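Local coordinates for protein pyridine nucleotide-disulphide oxidoreductase dimerisation region (Escherichia coli BL21, PDB 6KYY) that is a hypochlorous-acid-induced, FAD-binding flavoprotein disulfide reductase that also binds copper(II) and probably helps the bacterium resist reactive chlorine stress, at residues B[14-19]-B[104-109]; B[38-41]-B[45-48]; B[112-117]-B[128-133]. One frame throughout, in Å; residues are numbered along the deposited sequence.

Interaction 1 (B[14-19]-B[104-109]). With FAD (flavin-adenine dinucleotide), chain N.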
# COMPACT_ATOMS: atom_id res chain seq x y z
N VAL B 14 -28.69 9.45 -22.39
CA VAL B 14 -29.46 9.02 -21.23
C VAL B 14 -28.76 7.81 -20.62
O VAL B 14 -28.56 6.80 -21.30
CB VAL B 14 -30.91 8.67 -21.60
CG1 VAL B 14 -31.70 8.29 -20.35
CG2 VAL B 14 -31.58 9.84 -22.30
N ILE B 15 -28.37 7.93 -19.36
CA ILE B 15 -27.69 6.86 -18.63
C ILE B 15 -28.68 6.26 -17.64
O ILE B 15 -29.44 6.98 -17.00
CB ILE B 15 -26.43 7.38 -17.92
CG1 ILE B 15 -25.41 7.89 -18.95
CG2 ILE B 15 -25.81 6.30 -17.06
CD1 ILE B 15 -24.70 9.16 -18.54
N ILE B 16 -28.66 4.93 -17.54
CA ILE B 16 -29.60 4.21 -16.68
C ILE B 16 -28.85 3.61 -15.50
O ILE B 16 -28.31 2.50 -15.59
CB ILE B 16 -30.35 3.12 -17.47
CG1 ILE B 16 -30.99 3.73 -18.72
CG2 ILE B 16 -31.40 2.46 -16.60
CD1 ILE B 16 -31.49 2.70 -19.71
N GLY B 17 -28.81 4.33 -14.38
CA GLY B 17 -28.13 3.85 -13.19
C GLY B 17 -26.97 4.73 -12.78
O GLY B 17 -26.30 5.32 -13.64
N PHE B 18 -26.73 4.84 -11.48
CA PHE B 18 -25.64 5.65 -10.94
C PHE B 18 -24.35 4.86 -10.79
O PHE B 18 -23.57 5.14 -9.87
CB PHE B 18 -26.05 6.27 -9.61
CG PHE B 18 -25.65 7.71 -9.45
CD1 PHE B 18 -24.32 8.07 -9.35
CD2 PHE B 18 -26.61 8.71 -9.40
CE1 PHE B 18 -23.95 9.39 -9.21
CE2 PHE B 18 -26.25 10.03 -9.26
CZ PHE B 18 -24.92 10.38 -9.16
N GLY B 19 -24.09 3.90 -11.67
CA GLY B 19 -22.91 3.08 -11.57
C GLY B 19 -21.62 3.86 -11.79
O GLY B 19 -21.61 5.06 -12.06
N GLY B 104 -36.31 7.39 -10.24
CA GLY B 104 -37.33 6.52 -10.78
C GLY B 104 -36.75 5.27 -11.40
O GLY B 104 -35.59 5.22 -11.81
N GLN B 105 -37.58 4.23 -11.47
CA GLN B 105 -37.19 2.94 -12.03
C GLN B 105 -37.40 2.97 -13.54
O GLN B 105 -38.54 3.06 -14.01
CB GLN B 105 -37.99 1.81 -11.39
CG GLN B 105 -37.43 0.42 -11.65
CD GLN B 105 -38.20 -0.33 -12.71
OE1 GLN B 105 -39.43 -0.38 -12.69
NE2 GLN B 105 -37.48 -0.93 -13.66
N ALA B 106 -36.31 2.89 -14.30
CA ALA B 106 -36.39 3.01 -15.75
C ALA B 106 -36.82 1.69 -16.39
O ALA B 106 -36.51 0.60 -15.89
CB ALA B 106 -35.04 3.45 -16.32
N GLU B 107 -37.52 1.81 -17.51
CA GLU B 107 -38.03 0.66 -18.24
C GLU B 107 -38.08 1.02 -19.72
O GLU B 107 -38.54 2.11 -20.07
CB GLU B 107 -39.42 0.25 -17.74
CG GLU B 107 -40.01 -0.97 -18.42
CD GLU B 107 -41.51 -1.05 -18.24
OE1 GLU B 107 -42.24 -0.38 -19.01
OE2 GLU B 107 -41.97 -1.78 -17.34
N PHE B 108 -37.61 0.11 -20.57
CA PHE B 108 -37.53 0.37 -22.01
C PHE B 108 -38.92 0.27 -22.63
O PHE B 108 -39.52 -0.81 -22.64
CB PHE B 108 -36.56 -0.60 -22.67
CG PHE B 108 -35.14 -0.11 -22.73
CD1 PHE B 108 -34.79 0.95 -23.55
CD2 PHE B 108 -34.16 -0.72 -21.97
CE1 PHE B 108 -33.48 1.39 -23.60
CE2 PHE B 108 -32.85 -0.28 -22.02
CZ PHE B 108 -32.51 0.78 -22.84
N ILE B 109 -39.44 1.39 -23.12
CA ILE B 109 -40.59 1.34 -24.02
C ILE B 109 -40.13 1.01 -25.43
O ILE B 109 -40.75 0.19 -26.12
CB ILE B 109 -41.35 2.68 -23.98
CG1 ILE B 109 -42.09 2.86 -22.66
CG2 ILE B 109 -42.33 2.77 -25.15
CD1 ILE B 109 -42.50 4.29 -22.39
PA FAD N . -23.56 -0.27 -10.14
O1A FAD N . -24.01 -1.62 -9.73
O2A FAD N . -22.45 0.36 -9.28
O5B FAD N . -24.78 0.72 -10.22
C5B FAD N . -26.13 0.23 -10.33
C4B FAD N . -27.08 1.38 -10.09
O4B FAD N . -28.15 1.34 -11.06
C3B FAD N . -27.74 1.39 -8.71
O3B FAD N . -27.72 2.70 -8.15
C2B FAD N . -29.17 0.91 -9.00
O2B FAD N . -30.11 1.47 -8.09
C1B FAD N . -29.38 1.48 -10.40
N9A FAD N . -30.41 0.79 -11.18
C8A FAD N . -30.55 -0.56 -11.35
N7A FAD N . -31.56 -0.90 -12.11
C5A FAD N . -32.13 0.31 -12.46
C6A FAD N . -33.24 0.64 -13.26
N6A FAD N . -34.02 -0.26 -13.87
N1A FAD N . -33.54 1.95 -13.41
C2A FAD N . -32.77 2.86 -12.80
N3A FAD N . -31.70 2.67 -12.03
C4A FAD N . -31.43 1.36 -11.90
N1 FAD N . -15.51 -4.25 -6.90
C2 FAD N . -14.17 -4.00 -6.82
O2 FAD N . -13.53 -3.55 -7.78
N3 FAD N . -13.49 -4.24 -5.63
C4 FAD N . -14.04 -4.75 -4.48
O4 FAD N . -13.34 -4.91 -3.48
C4X FAD N . -15.47 -5.02 -4.57
N5 FAD N . -16.08 -5.47 -3.52
C5X FAD N . -17.44 -5.72 -3.61
C6 FAD N . -18.10 -6.22 -2.49
C7 FAD N . -19.47 -6.49 -2.53
C7M FAD N . -20.15 -7.03 -1.30
C8 FAD N . -20.18 -6.26 -3.71
C8M FAD N . -21.66 -6.54 -3.79
C9 FAD N . -19.52 -5.76 -4.83
C9A FAD N . -18.16 -5.49 -4.79
N10 FAD N . -17.46 -4.98 -5.90
C10 FAD N . -16.11 -4.73 -5.83
C1' FAD N . -18.16 -4.72 -7.17
C2' FAD N . -18.65 -3.28 -7.31
O2' FAD N . -19.64 -3.00 -6.31
C3' FAD N . -19.27 -3.10 -8.69
O3' FAD N . -18.61 -3.95 -9.62
C4' FAD N . -19.22 -1.66 -9.22
O4' FAD N . -20.10 -0.84 -8.44
C5' FAD N . -19.57 -1.56 -10.69
O5' FAD N . -21.00 -1.48 -10.83
P FAD N . -21.66 -0.90 -12.14
O1P FAD N . -20.82 0.27 -12.66
O2P FAD N . -21.90 -1.97 -13.12
O3P FAD N . -23.05 -0.30 -11.64
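Ile16 sends its two branches to two different residues of 104-109. The branch methyl CG2 meets the methyl of Ala106, with Ile16 CG2 3.8 Å from Ala106 CB. The longer branch turns to the aromatic ring, where Ile16 CD1 lies 3.8 Å from Phe108 CZ; CD1 comes to the ring aslant, over neither its face nor its edge. The first torsion (chi1 -53°) sets CG1 beside the backbone N and CG2 anti to it, which aims CG2 at Ala106 and leads CG1 and CD1 to Phe108. No hydrogen bond joins the two segments, and the contact is apolar and buried.

The adenine of FAD provides the polar part. Ile16 CG2 sits over one face of the base, 3.9 Å from FAD N1A, while the backbone of Ala106 reads its edge. Ala106 N donates to FAD N1A at 3.1 Å with an N-H...N angle of 162°, and FAD N6A returns a weak bond to Ala106 O at 3.3 Å. A donor and an acceptor of one residue thus match the acceptor and donor of the base, which fixes its rotation in its own plane. Farther along, Gly17 CA approaches FAD O4B to 3.3 Å and Gly19 CA approaches FAD O5B equally closely; with no side chains, both glycines let the ribose and diphosphate lie directly on the backbone. Phe18 N, between them, is hydrogen-bonded to Glu40 OE2.

Gly17, Gly19 and the following Gly22 fit the GxGxxG pattern at the turn from strand 10-16 into helix 20-31, the dinucleotide-binding element of a Rossmann-type FAD domain.

Interaction 2 (B[38-41]-B[45-48]). With FAD (flavin-adenine dinucleotide), chain N.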
# COMPACT_ATOMS: atom_id res chain seq x y z
N LEU B 38 -29.34 11.14 -16.17
CA LEU B 38 -29.05 9.87 -15.51
C LEU B 38 -30.24 9.46 -14.65
O LEU B 38 -30.70 10.24 -13.81
CB LEU B 38 -27.79 9.98 -14.64
CG LEU B 38 -27.18 8.64 -14.21
CD1 LEU B 38 -25.66 8.69 -14.30
CD2 LEU B 38 -27.62 8.27 -12.81
N ILE B 39 -30.74 8.25 -14.88
CA ILE B 39 -31.87 7.71 -14.14
C ILE B 39 -31.35 6.82 -13.03
O ILE B 39 -30.47 5.98 -13.25
CB ILE B 39 -32.82 6.93 -15.07
CG1 ILE B 39 -32.88 7.59 -16.45
CG2 ILE B 39 -34.21 6.84 -14.45
CD1 ILE B 39 -33.67 8.87 -16.47
N GLU B 40 -31.89 7.01 -11.82
CA GLU B 40 -31.49 6.22 -10.66
C GLU B 40 -32.75 5.84 -9.89
O GLU B 40 -33.51 6.72 -9.47
CB GLU B 40 -30.52 7.01 -9.77
CG GLU B 40 -30.16 6.32 -8.47
CD GLU B 40 -29.79 4.86 -8.66
OE1 GLU B 40 -30.37 4.00 -7.97
OE2 GLU B 40 -28.92 4.57 -9.51
N GLN B 41 -32.97 4.54 -9.71
CA GLN B 41 -34.21 4.04 -9.14
C GLN B 41 -34.28 4.17 -7.62
O GLN B 41 -35.35 3.97 -7.05
CB GLN B 41 -34.42 2.58 -9.53
CG GLN B 41 -33.51 1.60 -8.80
CD GLN B 41 -33.56 0.20 -9.39
OE1 GLN B 41 -34.34 -0.07 -10.30
NE2 GLN B 41 -32.72 -0.69 -8.87
N MET B 45 -29.11 4.86 -3.37
CA MET B 45 -28.12 4.29 -4.27
C MET B 45 -27.39 5.36 -5.07
O MET B 45 -26.72 5.02 -6.05
CB MET B 45 -28.77 3.28 -5.21
CG MET B 45 -29.07 1.94 -4.56
SD MET B 45 -27.57 1.08 -4.05
CE MET B 45 -27.61 -0.33 -5.14
N TYR B 46 -27.52 6.63 -4.69
CA TYR B 46 -26.72 7.68 -5.31
C TYR B 46 -25.24 7.37 -5.15
O TYR B 46 -24.77 7.10 -4.04
CB TYR B 46 -27.04 9.04 -4.68
CG TYR B 46 -28.40 9.61 -5.04
CD1 TYR B 46 -29.01 9.30 -6.24
CD2 TYR B 46 -29.05 10.48 -4.18
CE1 TYR B 46 -30.25 9.83 -6.58
CE2 TYR B 46 -30.28 11.02 -4.50
CZ TYR B 46 -30.87 10.69 -5.70
OH TYR B 46 -32.10 11.23 -6.01
N GLY B 47 -24.51 7.38 -6.25
CA GLY B 47 -23.10 7.06 -6.23
C GLY B 47 -22.75 5.66 -6.67
O GLY B 47 -21.58 5.38 -6.92
N GLY B 48 -23.73 4.77 -6.76
CA GLY B 48 -23.53 3.44 -7.31
C GLY B 48 -23.55 2.37 -6.24
O GLY B 48 -23.69 2.63 -5.04
PA FAD N . -23.56 -0.27 -10.14
O1A FAD N . -24.01 -1.62 -9.73
O2A FAD N . -22.45 0.36 -9.28
O5B FAD N . -24.78 0.72 -10.22
C5B FAD N . -26.13 0.23 -10.33
C4B FAD N . -27.08 1.38 -10.09
O4B FAD N . -28.15 1.34 -11.06
C3B FAD N . -27.74 1.39 -8.71
O3B FAD N . -27.72 2.70 -8.15
C2B FAD N . -29.17 0.91 -9.00
O2B FAD N . -30.11 1.47 -8.09
C1B FAD N . -29.38 1.48 -10.40
N9A FAD N . -30.41 0.79 -11.18
C8A FAD N . -30.55 -0.56 -11.35
N7A FAD N . -31.56 -0.90 -12.11
C5A FAD N . -32.13 0.31 -12.46
C6A FAD N . -33.24 0.64 -13.26
N6A FAD N . -34.02 -0.26 -13.87
N1A FAD N . -33.54 1.95 -13.41
C2A FAD N . -32.77 2.86 -12.80
N3A FAD N . -31.70 2.67 -12.03
C4A FAD N . -31.43 1.36 -11.90
N1 FAD N . -15.51 -4.25 -6.90
C2 FAD N . -14.17 -4.00 -6.82
O2 FAD N . -13.53 -3.55 -7.78
N3 FAD N . -13.49 -4.24 -5.63
C4 FAD N . -14.04 -4.75 -4.48
O4 FAD N . -13.34 -4.91 -3.48
C4X FAD N . -15.47 -5.02 -4.57
N5 FAD N . -16.08 -5.47 -3.52
C5X FAD N . -17.44 -5.72 -3.61
C6 FAD N . -18.10 -6.22 -2.49
C7 FAD N . -19.47 -6.49 -2.53
C7M FAD N . -20.15 -7.03 -1.30
C8 FAD N . -20.18 -6.26 -3.71
C8M FAD N . -21.66 -6.54 -3.79
C9 FAD N . -19.52 -5.76 -4.83
C9A FAD N . -18.16 -5.49 -4.79
N10 FAD N . -17.46 -4.98 -5.90
C10 FAD N . -16.11 -4.73 -5.83
C1' FAD N . -18.16 -4.72 -7.17
C2' FAD N . -18.65 -3.28 -7.31
O2' FAD N . -19.64 -3.00 -6.31
C3' FAD N . -19.27 -3.10 -8.69
O3' FAD N . -18.61 -3.95 -9.62
C4' FAD N . -19.22 -1.66 -9.22
O4' FAD N . -20.10 -0.84 -8.44
C5' FAD N . -19.57 -1.56 -10.69
O5' FAD N . -21.00 -1.48 -10.83
P FAD N . -21.66 -0.90 -12.14
O1P FAD N . -20.82 0.27 -12.66
O2P FAD N . -21.90 -1.97 -13.12
O3P FAD N . -23.05 -0.30 -11.64
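In the Rossmann-type dinucleotide fold an acidic residue at the end of the second strand typically holds the adenosine ribose; here it is Glu40, which packs against Met45 and Tyr46 while gripping FAD. Its carboxylate receives two hydroxyls, FAD O2B donating to Glu40 OE1 at 2.5 Å and FAD O3B to Glu40 OE2 at 2.6 Å. With CG anti to the backbone N (chi1 175°) and the chain then bent at chi2 (47°), the carboxylate is brought to the O2B and O3B hydroxyls of the ribose. Two backbone amides also bond to the carboxylate, Ser42 N to OE1 and Phe18 N to OE2, so both oxygens are tied to protein and cofactor alike.

The same first torsion brings Glu40 CG to the tyrosine ring, 3.9 Å from Tyr46 CD1, and the carboxylate and ring planes stand 85° apart. Met45 approaches from its root, Met45 CB lying 3.3 Å from Glu40 OE1, while the rest of the chain, bent at chi2 and chi3, leads away from Glu40 and runs past the ribose. Gln41 leaves in another direction: its amide lies nearly flat over an adenine face, with Gln41 CD 3.4 Å from FAD C5A.

Met45 to Gly48 form a type II beta turn, closed by Gly48 N bonding to Met45 O at 3.1 Å, with Gly47 at the third position in a positive-phi conformation. Gly48 occupies the N-cap position of helix 49-53, which carries Cys50 of a copper site. The Tyr46 ring stacks on Phe90 of helix 71-94, and strand 36-40 runs parallel between strands 10-16 and 99-103.

Interaction 3 (B[112-117]-B[128-133]). With FAD (flavin-adenine dinucleotide), chain N.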
# COMPACT_ATOMS: atom_id res chain seq x y z
N HIS B 112 -35.62 4.21 -28.18
CA HIS B 112 -35.41 5.64 -28.04
C HIS B 112 -36.00 6.23 -26.76
O HIS B 112 -35.53 7.28 -26.32
CB HIS B 112 -36.02 6.40 -29.23
CG HIS B 112 -35.59 5.89 -30.57
ND1 HIS B 112 -34.54 6.45 -31.27
CD2 HIS B 112 -36.07 4.89 -31.34
CE1 HIS B 112 -34.40 5.81 -32.42
NE2 HIS B 112 -35.31 4.86 -32.48
N SER B 113 -37.01 5.59 -26.16
CA SER B 113 -37.73 6.16 -25.03
C SER B 113 -37.70 5.21 -23.84
O SER B 113 -37.65 3.99 -23.99
CB SER B 113 -39.18 6.48 -25.40
OG SER B 113 -39.26 7.17 -26.63
N LEU B 114 -37.75 5.80 -22.65
CA LEU B 114 -37.75 5.07 -21.39
C LEU B 114 -39.03 5.39 -20.62
O LEU B 114 -39.63 6.45 -20.80
CB LEU B 114 -36.54 5.43 -20.51
CG LEU B 114 -35.11 4.99 -20.87
CD1 LEU B 114 -35.01 3.47 -21.00
CD2 LEU B 114 -34.60 5.68 -22.13
N ARG B 115 -39.44 4.46 -19.76
CA ARG B 115 -40.52 4.68 -18.81
C ARG B 115 -39.92 4.63 -17.41
O ARG B 115 -39.58 3.55 -16.92
CB ARG B 115 -41.63 3.64 -18.96
CG ARG B 115 -42.87 3.94 -18.12
CD ARG B 115 -43.80 2.75 -18.03
NE ARG B 115 -43.85 1.99 -19.28
CZ ARG B 115 -44.80 2.12 -20.20
NH1 ARG B 115 -44.77 1.38 -21.30
NH2 ARG B 115 -45.79 2.98 -20.01
N VAL B 116 -39.79 5.79 -16.78
CA VAL B 116 -39.31 5.85 -15.41
C VAL B 116 -40.50 5.69 -14.48
O VAL B 116 -41.58 6.25 -14.72
CB VAL B 116 -38.53 7.15 -15.14
CG1 VAL B 116 -37.57 7.44 -16.29
CG2 VAL B 116 -39.45 8.33 -14.90
N HIS B 117 -40.32 4.88 -13.44
CA HIS B 117 -41.39 4.53 -12.51
C HIS B 117 -41.15 5.26 -11.20
O HIS B 117 -40.32 4.84 -10.39
CB HIS B 117 -41.47 3.02 -12.31
CG HIS B 117 -42.05 2.27 -13.47
ND1 HIS B 117 -41.27 1.73 -14.47
CD2 HIS B 117 -43.33 1.98 -13.79
CE1 HIS B 117 -42.05 1.13 -15.35
NE2 HIS B 117 -43.30 1.27 -14.96
N GLU B 128 -31.07 10.36 -27.67
CA GLU B 128 -30.32 10.12 -28.90
C GLU B 128 -29.39 8.92 -28.74
O GLU B 128 -29.28 8.08 -29.64
CB GLU B 128 -29.53 11.36 -29.28
CG GLU B 128 -30.23 12.30 -30.25
CD GLU B 128 -29.58 13.67 -30.31
OE1 GLU B 128 -30.12 14.55 -31.01
OE2 GLU B 128 -28.54 13.86 -29.65
N LYS B 129 -28.72 8.83 -27.59
CA LYS B 129 -27.93 7.68 -27.20
C LYS B 129 -28.32 7.29 -25.79
O LYS B 129 -28.60 8.16 -24.95
CB LYS B 129 -26.42 7.96 -27.27
CG LYS B 129 -25.98 8.78 -28.47
CD LYS B 129 -24.46 8.91 -28.50
CE LYS B 129 -23.97 9.50 -29.81
NZ LYS B 129 -25.08 9.69 -30.79
N ILE B 130 -28.36 5.99 -25.51
CA ILE B 130 -28.72 5.48 -24.20
C ILE B 130 -27.65 4.50 -23.74
O ILE B 130 -27.16 3.69 -24.53
CB ILE B 130 -30.11 4.81 -24.20
CG1 ILE B 130 -31.14 5.71 -24.89
CG2 ILE B 130 -30.56 4.50 -22.78
CD1 ILE B 130 -32.50 5.08 -25.07
N PHE B 131 -27.28 4.59 -22.46
CA PHE B 131 -26.18 3.81 -21.90
C PHE B 131 -26.70 3.03 -20.70
O PHE B 131 -27.09 3.62 -19.69
CB PHE B 131 -25.02 4.72 -21.50
CG PHE B 131 -24.57 5.66 -22.60
CD1 PHE B 131 -25.22 6.87 -22.80
CD2 PHE B 131 -23.51 5.32 -23.42
CE1 PHE B 131 -24.81 7.72 -23.81
CE2 PHE B 131 -23.10 6.17 -24.43
CZ PHE B 131 -23.75 7.37 -24.62
N ILE B 132 -26.69 1.70 -20.81
CA ILE B 132 -27.19 0.83 -19.75
C ILE B 132 -26.10 0.65 -18.71
O ILE B 132 -24.99 0.21 -19.03
CB ILE B 132 -27.65 -0.52 -20.32
CG1 ILE B 132 -28.86 -0.32 -21.25
CG2 ILE B 132 -27.99 -1.48 -19.19
CD1 ILE B 132 -29.54 -1.61 -21.66
N ASN B 133 -26.41 0.97 -17.45
CA ASN B 133 -25.45 0.92 -16.36
C ASN B 133 -26.13 0.47 -15.07
O ASN B 133 -25.92 1.05 -14.00
CB ASN B 133 -24.78 2.28 -16.17
CG ASN B 133 -23.52 2.21 -15.32
OD1 ASN B 133 -23.07 3.21 -14.78
ND2 ASN B 133 -22.96 1.01 -15.21
PA FAD N . -23.56 -0.27 -10.14
O1A FAD N . -24.01 -1.62 -9.73
O2A FAD N . -22.45 0.36 -9.28
O5B FAD N . -24.78 0.72 -10.22
C5B FAD N . -26.13 0.23 -10.33
C4B FAD N . -27.08 1.38 -10.09
O4B FAD N . -28.15 1.34 -11.06
C3B FAD N . -27.74 1.39 -8.71
O3B FAD N . -27.72 2.70 -8.15
C2B FAD N . -29.17 0.91 -9.00
O2B FAD N . -30.11 1.47 -8.09
C1B FAD N . -29.38 1.48 -10.40
N9A FAD N . -30.41 0.79 -11.18
C8A FAD N . -30.55 -0.56 -11.35
N7A FAD N . -31.56 -0.90 -12.11
C5A FAD N . -32.13 0.31 -12.46
C6A FAD N . -33.24 0.64 -13.26
N6A FAD N . -34.02 -0.26 -13.87
N1A FAD N . -33.54 1.95 -13.41
C2A FAD N . -32.77 2.86 -12.80
N3A FAD N . -31.70 2.67 -12.03
C4A FAD N . -31.43 1.36 -11.90
N1 FAD N . -15.51 -4.25 -6.90
C2 FAD N . -14.17 -4.00 -6.82
O2 FAD N . -13.53 -3.55 -7.78
N3 FAD N . -13.49 -4.24 -5.63
C4 FAD N . -14.04 -4.75 -4.48
O4 FAD N . -13.34 -4.91 -3.48
C4X FAD N . -15.47 -5.02 -4.57
N5 FAD N . -16.08 -5.47 -3.52
C5X FAD N . -17.44 -5.72 -3.61
C6 FAD N . -18.10 -6.22 -2.49
C7 FAD N . -19.47 -6.49 -2.53
C7M FAD N . -20.15 -7.03 -1.30
C8 FAD N . -20.18 -6.26 -3.71
C8M FAD N . -21.66 -6.54 -3.79
C9 FAD N . -19.52 -5.76 -4.83
C9A FAD N . -18.16 -5.49 -4.79
N10 FAD N . -17.46 -4.98 -5.90
C10 FAD N . -16.11 -4.73 -5.83
C1' FAD N . -18.16 -4.72 -7.17
C2' FAD N . -18.65 -3.28 -7.31
O2' FAD N . -19.64 -3.00 -6.31
C3' FAD N . -19.27 -3.10 -8.69
O3' FAD N . -18.61 -3.95 -9.62
C4' FAD N . -19.22 -1.66 -9.22
O4' FAD N . -20.10 -0.84 -8.44
C5' FAD N . -19.57 -1.56 -10.69
O5' FAD N . -21.00 -1.48 -10.83
P FAD N . -21.66 -0.90 -12.14
O1P FAD N . -20.82 0.27 -12.66
O2P FAD N . -21.90 -1.97 -13.12
O3P FAD N . -23.05 -0.30 -11.64
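Ile130 of strand 130-132 faces Leu114 of strand 113-116. At CB the chain divides: CG2 goes anti to the backbone N, and CG1 lies beside it (chi1 -48°). CG2 turns to neighbouring apolar groups, reaching Ile16 CD1 of strand 10-16 at 3.7 Å. CG1 carries the extended branch outward (chi2 174°) to CD1, the atom that makes the contact. Ile130 CD1 meets Leu114 CD2 at 3.7 Å, the two side chains approaching tip to tip, and the same methyl lies 3.9 Å from His112 O. No hydrogen bond crosses between the segments; apolar tips join strands that are not partners in the sheet.

At the far end of 128-133 the chemistry changes. Asn133 ND2 gives a weak bond to the FAD phosphate oxygen O1P at 3.4 Å, with an N-H...O angle of 155°. Its amide is also held within the protein, OD1 by Gly22 N and ND2 by Met297 O.

Strand 113-116 pairs antiparallel with 123-127, whereas 130-132 runs parallel to 10-16. This is consistent with the small antiparallel sheet packed beside the parallel Rossmann sheet in FAD domains of this reductase family.

All three contacts belong to one FAD-binding domain and reach the same mixed sheet. Strand 10-16 lies between its parallel neighbours 36-40 and 130-132, so backbone pairing ties interaction 1 to interactions 2 and 3. Interaction 1 is wholly buried; interaction 3, its centre about 6 Å away, is buried at Leu114 and Ile130 but reaches the surface at His112. Interaction 2 is only partly buried and places a charged group on the ribose. Around the cofactor, Ile16 and Gln41 lie over opposite faces of the adenine, Ala106 meets its edge, and Asn133 contributes weakly at the diphosphate. Interaction 3 otherwise lies away from FAD, where the antiparallel strand 113-116 meets the parallel strand 130-132.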